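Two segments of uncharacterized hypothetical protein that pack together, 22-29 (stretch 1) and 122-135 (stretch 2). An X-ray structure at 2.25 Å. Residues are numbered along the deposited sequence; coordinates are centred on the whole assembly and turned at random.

Stretch 1 (22-29) DKIFQLET
Stretch 2 122-135: DVLGERPTKFYIGS

Stretch 1 runs as a strand from Lys23 to about Leu27. Stretch 2 enters as a strand at Asp122, passes through a loop and resumes as a strand at Tyr132. The register pairs Gln26 CA with Gly134 CA at 7.0 Å and Phe25 CA with Val123 CA at 8.2 Å. Glu28 CA lies 9.3 Å from Leu124 CA, and Lys23 CA 9.4 Å from Glu126 CA. From Lys23 to Phe25 the partner goes back from Glu126 to Val123, so the chains run in roughly opposite senses there. No backbone-to-backbone hydrogen bond links them. Side chains of stretch 1 reach side chains and backbone carbonyls of stretch 2, burying 411 Å².

Gln26 (phi/psi -123/118) is the centre. Its CA-to-CB bond points toward stretch 2; chi1 and chi2 are t, chi3 55°. This extended chain carries the amide to the second strand. Gln26 NE2 donates to Gly134 O at 3.0 Å (132°) and, weakly, to Ile133 O at 2.7 Å (128°). Gln26 OE1 lies 3.0 Å from Arg127 NH1. Arg127 (-59/138) is m, t, p, with chi4 160°. Gly134 is at -84/-53.

The CA-to-CB bond of Lys23 (-100/150; m, m, t, t) also points toward stretch 2. Lys23 NZ forms a salt bridge with Glu126 OE1 at 3.4 Å, ammonium to carboxylate; the hydrogen bond within it is weak. Glu126 (-86/151) is m, t, chi3 58°. The like-charged Lys130 NZ is 4.4 Å from Lys23 NZ, which is also hydrogen-bonded elsewhere in the structure.

Phe25 (-93/136) supplies the apolar contact. Its CA-to-CB bond points sideways, but with chi1 m and chi2 -79° the ring comes nearer. Phe25 CE1 meets Val123 CG2 at 3.7 Å, obliquely; Val123 (-76/119) is t. Glu28 (t, t, chi3 51°) brings Glu28 OE1 to 3.6 Å from Leu124 CD1, a van der Waals contact. Leu124 is m, t.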

# COMPACT_ATOMS: atom_id res chain seq x y z
N ASP B 22 -7.05 -19.79 -15.20
CA ASP B 22 -5.77 -20.09 -14.54
C ASP B 22 -5.91 -19.98 -12.99
O ASP B 22 -6.87 -19.37 -12.51
CB ASP B 22 -4.66 -19.15 -15.05
N LYS B 23 -4.97 -20.60 -12.23
CA LYS B 23 -4.96 -20.64 -10.76
C LYS B 23 -4.01 -19.60 -10.14
O LYS B 23 -2.98 -19.25 -10.73
CB LYS B 23 -4.59 -22.04 -10.24
CG LYS B 23 -5.63 -23.14 -10.48
CD LYS B 23 -6.83 -23.07 -9.52
CE LYS B 23 -7.75 -24.27 -9.68
NZ LYS B 23 -8.93 -24.18 -8.78
N ILE B 24 -4.37 -19.12 -8.93
CA ILE B 24 -3.65 -18.13 -8.12
C ILE B 24 -3.47 -18.64 -6.67
O ILE B 24 -4.20 -19.53 -6.24
CB ILE B 24 -4.36 -16.74 -8.11
CG1 ILE B 24 -5.87 -16.86 -7.75
CG2 ILE B 24 -4.13 -16.01 -9.44
CD1 ILE B 24 -6.53 -15.58 -7.14
N PHE B 25 -2.52 -18.05 -5.91
CA PHE B 25 -2.28 -18.42 -4.52
C PHE B 25 -3.09 -17.52 -3.58
O PHE B 25 -3.18 -16.30 -3.78
CB PHE B 25 -0.79 -18.35 -4.17
CG PHE B 25 0.11 -19.24 -5.00
CD1 PHE B 25 0.21 -20.60 -4.75
CD2 PHE B 25 0.91 -18.69 -6.00
CE1 PHE B 25 1.06 -21.41 -5.51
CE2 PHE B 25 1.77 -19.50 -6.76
CZ PHE B 25 1.84 -20.86 -6.50
N GLN B 26 -3.72 -18.14 -2.57
CA GLN B 26 -4.53 -17.48 -1.57
C GLN B 26 -3.99 -17.79 -0.20
O GLN B 26 -4.00 -18.95 0.18
CB GLN B 26 -6.02 -17.91 -1.67
CG GLN B 26 -6.92 -17.28 -0.60
CD GLN B 26 -8.19 -18.04 -0.31
OE1 GLN B 26 -8.19 -19.23 0.01
NE2 GLN B 26 -9.29 -17.33 -0.27
N LEU B 27 -3.54 -16.76 0.55
CA LEU B 27 -3.01 -16.94 1.89
C LEU B 27 -4.07 -17.50 2.82
O LEU B 27 -5.21 -17.06 2.79
CB LEU B 27 -2.45 -15.62 2.48
CG LEU B 27 -1.88 -15.63 3.94
CD1 LEU B 27 -0.61 -16.45 4.05
CD2 LEU B 27 -1.65 -14.21 4.47
N GLU B 28 -3.68 -18.50 3.62
CA GLU B 28 -4.46 -19.06 4.70
C GLU B 28 -4.06 -18.23 5.91
O GLU B 28 -2.96 -18.41 6.45
CB GLU B 28 -4.18 -20.57 4.84
CG GLU B 28 -5.10 -21.28 5.83
CD GLU B 28 -4.74 -22.72 6.14
OE1 GLU B 28 -3.56 -22.99 6.48
OE2 GLU B 28 -5.65 -23.57 6.10
N THR B 29 -4.89 -17.22 6.25
CA THR B 29 -4.61 -16.26 7.32
C THR B 29 -4.62 -16.97 8.69
O THR B 29 -5.53 -17.75 9.00
CB THR B 29 -5.57 -15.07 7.28
OG1 THR B 29 -5.78 -14.72 5.91
CG2 THR B 29 -5.02 -13.85 8.03
N ASP B 122 4.38 -22.72 1.59
CA ASP B 122 3.94 -24.10 1.71
C ASP B 122 2.58 -24.20 1.02
O ASP B 122 1.57 -23.75 1.58
CB ASP B 122 3.92 -24.53 3.19
CG ASP B 122 3.24 -25.85 3.52
OD1 ASP B 122 3.36 -26.81 2.70
OD2 ASP B 122 2.64 -25.96 4.61
N VAL B 123 2.58 -24.73 -0.23
CA VAL B 123 1.38 -24.88 -1.08
C VAL B 123 0.58 -26.09 -0.56
O VAL B 123 1.09 -27.20 -0.53
CB VAL B 123 1.73 -24.99 -2.59
CG1 VAL B 123 0.48 -25.14 -3.46
CG2 VAL B 123 2.56 -23.79 -3.06
N LEU B 124 -0.67 -25.84 -0.14
CA LEU B 124 -1.58 -26.85 0.43
C LEU B 124 -2.44 -27.53 -0.65
O LEU B 124 -3.19 -28.47 -0.36
CB LEU B 124 -2.51 -26.20 1.48
CG LEU B 124 -1.91 -25.37 2.63
CD1 LEU B 124 -3.00 -24.65 3.38
CD2 LEU B 124 -1.12 -26.23 3.60
N GLY B 125 -2.32 -27.04 -1.88
CA GLY B 125 -3.09 -27.51 -3.03
C GLY B 125 -4.37 -26.72 -3.17
O GLY B 125 -4.42 -25.53 -2.82
N GLU B 126 -5.43 -27.36 -3.70
CA GLU B 126 -6.74 -26.74 -3.86
C GLU B 126 -7.55 -26.87 -2.58
O GLU B 126 -7.33 -27.81 -1.82
CB GLU B 126 -7.51 -27.34 -5.05
CG GLU B 126 -7.03 -26.78 -6.38
CD GLU B 126 -7.64 -27.42 -7.61
OE1 GLU B 126 -8.89 -27.40 -7.75
OE2 GLU B 126 -6.86 -27.91 -8.46
N ARG B 127 -8.45 -25.90 -2.32
CA ARG B 127 -9.32 -25.86 -1.13
C ARG B 127 -10.19 -27.14 -1.08
O ARG B 127 -10.65 -27.60 -2.13
CB ARG B 127 -10.18 -24.58 -1.09
CG ARG B 127 -9.34 -23.31 -0.93
CD ARG B 127 -10.11 -22.09 -0.45
NE ARG B 127 -10.57 -22.23 0.93
CZ ARG B 127 -10.91 -21.21 1.72
NH1 ARG B 127 -10.83 -19.96 1.27
NH2 ARG B 127 -11.34 -21.43 2.95
N PRO B 128 -10.35 -27.76 0.11
CA PRO B 128 -11.09 -29.04 0.19
C PRO B 128 -12.55 -28.98 -0.29
O PRO B 128 -13.02 -29.96 -0.89
CB PRO B 128 -11.06 -29.38 1.69
CG PRO B 128 -9.89 -28.62 2.23
CD PRO B 128 -9.83 -27.36 1.44
N THR B 129 -13.26 -27.87 -0.00
CA THR B 129 -14.67 -27.68 -0.35
C THR B 129 -14.83 -26.70 -1.51
O THR B 129 -13.95 -25.87 -1.75
CB THR B 129 -15.46 -27.21 0.89
OG1 THR B 129 -16.86 -27.19 0.58
CG2 THR B 129 -15.01 -25.83 1.41
N LYS B 130 -15.97 -26.78 -2.22
CA LYS B 130 -16.29 -25.86 -3.31
C LYS B 130 -17.28 -24.77 -2.81
O LYS B 130 -18.25 -24.41 -3.49
CB LYS B 130 -16.83 -26.62 -4.55
CG LYS B 130 -15.72 -27.12 -5.49
CD LYS B 130 -14.98 -25.96 -6.19
CE LYS B 130 -13.70 -26.37 -6.89
NZ LYS B 130 -12.99 -25.20 -7.46
N PHE B 131 -17.01 -24.24 -1.60
CA PHE B 131 -17.75 -23.17 -0.93
C PHE B 131 -16.77 -22.38 -0.10
O PHE B 131 -16.42 -22.77 1.02
CB PHE B 131 -18.91 -23.72 -0.08
CG PHE B 131 -19.63 -22.70 0.76
CD1 PHE B 131 -20.23 -21.58 0.17
CD2 PHE B 131 -19.80 -22.88 2.12
CE1 PHE B 131 -20.93 -20.65 0.94
CE2 PHE B 131 -20.53 -21.96 2.89
CZ PHE B 131 -21.09 -20.86 2.29
N TYR B 132 -16.30 -21.27 -0.68
CA TYR B 132 -15.29 -20.42 -0.07
C TYR B 132 -15.25 -19.06 -0.74
O TYR B 132 -15.76 -18.88 -1.85
CB TYR B 132 -13.89 -21.10 -0.17
CG TYR B 132 -13.43 -21.34 -1.60
CD1 TYR B 132 -12.82 -20.34 -2.34
CD2 TYR B 132 -13.60 -22.59 -2.20
CE1 TYR B 132 -12.42 -20.55 -3.66
CE2 TYR B 132 -13.20 -22.82 -3.51
CZ TYR B 132 -12.58 -21.80 -4.23
OH TYR B 132 -12.17 -22.03 -5.52
N ILE B 133 -14.60 -18.12 -0.05
CA ILE B 133 -14.28 -16.77 -0.49
C ILE B 133 -12.83 -16.82 -0.98
O ILE B 133 -11.93 -17.09 -0.18
CB ILE B 133 -14.51 -15.73 0.65
CG1 ILE B 133 -15.99 -15.73 1.15
CG2 ILE B 133 -14.05 -14.34 0.20
CD1 ILE B 133 -16.28 -15.00 2.51
N GLY B 134 -12.64 -16.65 -2.29
CA GLY B 134 -11.33 -16.70 -2.95
C GLY B 134 -10.56 -15.40 -2.90
O GLY B 134 -9.40 -15.36 -2.49
N SER B 135 -11.22 -14.32 -3.35
CA SER B 135 -10.66 -12.97 -3.38
C SER B 135 -11.74 -11.92 -3.14
O SER B 135 -12.93 -12.25 -3.01
CB SER B 135 -9.95 -12.72 -4.71
OG SER B 135 -10.64 -13.34 -5.77